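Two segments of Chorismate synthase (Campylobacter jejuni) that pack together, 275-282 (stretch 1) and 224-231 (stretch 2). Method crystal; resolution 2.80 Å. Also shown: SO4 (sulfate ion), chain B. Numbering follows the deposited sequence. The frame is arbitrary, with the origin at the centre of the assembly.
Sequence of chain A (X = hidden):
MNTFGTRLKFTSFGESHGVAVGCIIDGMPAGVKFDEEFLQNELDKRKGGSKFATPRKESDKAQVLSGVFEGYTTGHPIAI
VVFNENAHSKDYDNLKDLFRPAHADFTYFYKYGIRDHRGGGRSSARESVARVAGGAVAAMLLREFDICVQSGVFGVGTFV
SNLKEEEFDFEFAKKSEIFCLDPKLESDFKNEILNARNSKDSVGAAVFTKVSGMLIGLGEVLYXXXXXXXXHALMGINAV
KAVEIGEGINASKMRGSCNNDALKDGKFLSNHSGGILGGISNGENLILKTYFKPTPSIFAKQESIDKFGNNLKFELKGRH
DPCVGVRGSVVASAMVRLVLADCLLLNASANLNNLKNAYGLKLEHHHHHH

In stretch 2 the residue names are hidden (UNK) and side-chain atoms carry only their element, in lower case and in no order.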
# COMPACT_ATOMS: atom_id res chain seq x y z
N GLY A 275 -27.38 4.80 3.25
CA GLY A 275 -26.98 3.42 3.01
C GLY A 275 -25.66 3.01 3.63
O GLY A 275 -25.10 1.95 3.30
N ILE A 276 -25.18 3.83 4.55
CA ILE A 276 -23.91 3.60 5.23
C ILE A 276 -24.03 3.96 6.71
O ILE A 276 -24.55 5.03 7.04
CB ILE A 276 -22.80 4.47 4.60
CG1 ILE A 276 -22.64 4.13 3.11
CG2 ILE A 276 -21.48 4.30 5.36
CD1 ILE A 276 -21.54 4.89 2.43
N LEU A 277 -23.56 3.09 7.59
CA LEU A 277 -23.62 3.34 9.03
C LEU A 277 -22.33 2.83 9.64
O LEU A 277 -22.04 1.64 9.55
CB LEU A 277 -24.78 2.59 9.66
CG LEU A 277 -26.18 3.13 9.39
CD1 LEU A 277 -27.21 2.01 9.56
CD2 LEU A 277 -26.45 4.32 10.30
N GLY A 278 -21.56 3.72 10.25
CA GLY A 278 -20.30 3.30 10.84
C GLY A 278 -19.23 3.08 9.79
O GLY A 278 -18.14 2.61 10.10
N GLY A 279 -19.54 3.42 8.54
CA GLY A 279 -18.56 3.24 7.49
C GLY A 279 -18.74 1.97 6.72
O GLY A 279 -17.97 1.65 5.82
N ILE A 280 -19.78 1.22 7.07
CA ILE A 280 -20.05 -0.03 6.38
C ILE A 280 -21.49 0.07 5.88
O ILE A 280 -22.33 0.72 6.53
CB ILE A 280 -19.84 -1.26 7.32
CG1 ILE A 280 -20.94 -1.35 8.37
CG2 ILE A 280 -18.50 -1.12 8.05
CD1 ILE A 280 -22.11 -2.22 7.95
N SER A 281 -21.76 -0.52 4.71
CA SER A 281 -23.09 -0.49 4.10
C SER A 281 -24.06 -1.31 4.93
O SER A 281 -23.69 -2.35 5.46
CB SER A 281 -23.04 -1.05 2.67
OG SER A 281 -22.56 -2.38 2.67
N ASN A 282 -25.31 -0.83 5.04
CA ASN A 282 -26.33 -1.51 5.84
C ASN A 282 -27.38 -2.26 5.03
O ASN A 282 -28.35 -2.78 5.59
CB ASN A 282 -27.03 -0.50 6.74
CG ASN A 282 -27.91 0.45 5.95
OD1 ASN A 282 -28.00 0.37 4.72
ND2 ASN A 282 -28.59 1.36 6.66
N UNK A 224 -10.83 2.85 5.94
CA UNK A 224 -11.10 2.45 4.56
C UNK A 224 -12.60 2.17 4.46
O UNK A 224 -13.04 1.23 3.79
c UNK A 224 -10.28 1.22 4.14
o UNK A 224 -9.78 0.06 2.09
c UNK A 224 -10.08 1.15 2.62
o UNK A 224 -10.20 2.21 1.96
N UNK A 225 -13.35 3.03 5.14
CA UNK A 225 -14.80 2.98 5.20
C UNK A 225 -15.41 3.24 3.82
O UNK A 225 -14.83 3.97 3.01
n UNK A 225 -15.81 5.46 10.91
c UNK A 225 -15.10 4.51 10.00
c UNK A 225 -15.34 4.87 8.54
c UNK A 225 -15.29 4.02 6.20
c UNK A 225 -14.69 3.88 7.59
N UNK A 226 -16.57 2.66 3.56
CA UNK A 226 -17.21 2.83 2.28
C UNK A 226 -17.49 4.30 1.95
O UNK A 226 -17.36 4.72 0.80
c UNK A 226 -18.49 2.02 2.21
c UNK A 226 -20.48 1.48 0.81
c UNK A 226 -19.14 2.17 0.84
c UNK A 226 -18.21 1.63 -0.23
N UNK A 227 -17.88 5.10 2.94
CA UNK A 227 -18.13 6.51 2.64
C UNK A 227 -16.80 7.21 2.33
O UNK A 227 -16.71 7.98 1.36
c UNK A 227 -18.89 7.21 3.77
o UNK A 227 -18.98 7.25 6.14
c UNK A 227 -18.37 6.85 5.13
o UNK A 227 -17.35 6.14 5.19
N UNK A 228 -15.76 6.94 3.12
CA UNK A 228 -14.44 7.53 2.87
C UNK A 228 -14.02 7.26 1.43
O UNK A 228 -13.79 8.19 0.66
c UNK A 228 -13.37 6.91 3.78
o UNK A 228 -13.46 7.39 5.11
N UNK A 229 -13.92 5.99 1.07
CA UNK A 229 -13.53 5.61 -0.28
C UNK A 229 -14.38 6.32 -1.30
O UNK A 229 -13.88 6.78 -2.31
c UNK A 229 -11.88 0.89 0.11
n UNK A 229 -11.29 0.90 -1.27
c UNK A 229 -13.09 1.79 0.19
c UNK A 229 -12.67 3.25 0.24
c UNK A 229 -13.67 4.11 -0.48
N UNK A 230 -15.68 6.38 -1.05
CA UNK A 230 -16.56 7.01 -2.01
C UNK A 230 -16.24 8.48 -2.15
O UNK A 230 -16.18 9.01 -3.26
c UNK A 230 -18.01 6.84 -1.59
c UNK A 230 -18.53 5.42 -1.79
c UNK A 230 -19.84 5.26 -1.03
c UNK A 230 -18.70 5.14 -3.29
N UNK A 231 -16.04 9.14 -1.01
CA UNK A 231 -15.73 10.56 -0.97
C UNK A 231 -14.44 10.86 -1.69
O UNK A 231 -14.31 11.88 -2.37
c UNK A 231 -15.63 11.01 0.46
S SO4 B . -21.63 7.53 10.64
O1 SO4 B . -21.57 7.07 12.04
O2 SO4 B . -21.48 6.38 9.71
O3 SO4 B . -22.93 8.18 10.38
O4 SO4 B . -20.54 8.49 10.39

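Stretch 1 is a tight hairpin, its two short strands joined by a type I' turn from L277 to I280, and stretch 2 leads into a helix that starts beside this turn. Position 224 carries two side-chain carbons, the second bearing two oxygens; its CA-to-CB bond points away from the hairpin and it makes no contact there. A short carboxylate of this kind is aspartate, D224.

At position 225 four carbons run in a row to a terminal nitrogen. The chain passes along the turn, its fourth carbon 3.6 Å from G278 O, and the nitrogen is hydrogen-bonded elsewhere in the structure. This is lysine, K225, at the N-cap position of the helix, with its CA 3.5 Å from G279 O.

Position 226 has four carbons forked at the second, and one tip of the fork lies 3.9 Å from I276 CD1 and 4.1 Å from S281 CB. The fork after a single unbranched carbon identifies leucine, L226.

Position 227 again shows two carbons, the second with two oxygens. Its CB is 3.8 Å from I276 CD1, and one oxygen is 3.9 Å from G279 CA. It is aspartate, D227, whose OD2 also accepts a hydrogen bond from the backbone N of position 228 at 2.7 Å.

One carbon followed by one oxygen makes position 228 a serine, S228; it does not reach stretch 1. Position 229, with four carbons in a row ending in nitrogen, is a second lysine, K229, likewise remote from the hairpin. Four carbons forked at the second recur at position 230, where one tip comes within 3.9 Å of I276 CD1: leucine, L230. A single carbon at position 231 gives alanine, A231, out of reach of the hairpin.

The contact joins one polar link to a small apolar patch. L226 N donates a hydrogen bond to G279 O (2.8 Å, 159°), so an amide in the first turn of the helix, where no preceding helical carbonyl serves it, finds its acceptor on the hairpin. Close approach depends on G279: an ideal CB there would lie 2.5 Å from K225 CD, a clash, and the residue's backbone angles by themselves call for glycine. Beside this link, I276 points toward the helix and its CD1 meets both L226 CD2 and L230 CD1 at 3.9 Å, one helical turn apart. On the turn itself, G278 N donates a hydrogen bond to O2 of the sulfate ion at 2.7 Å.

Stretch 2, residues 224-231: DKLDSKLA
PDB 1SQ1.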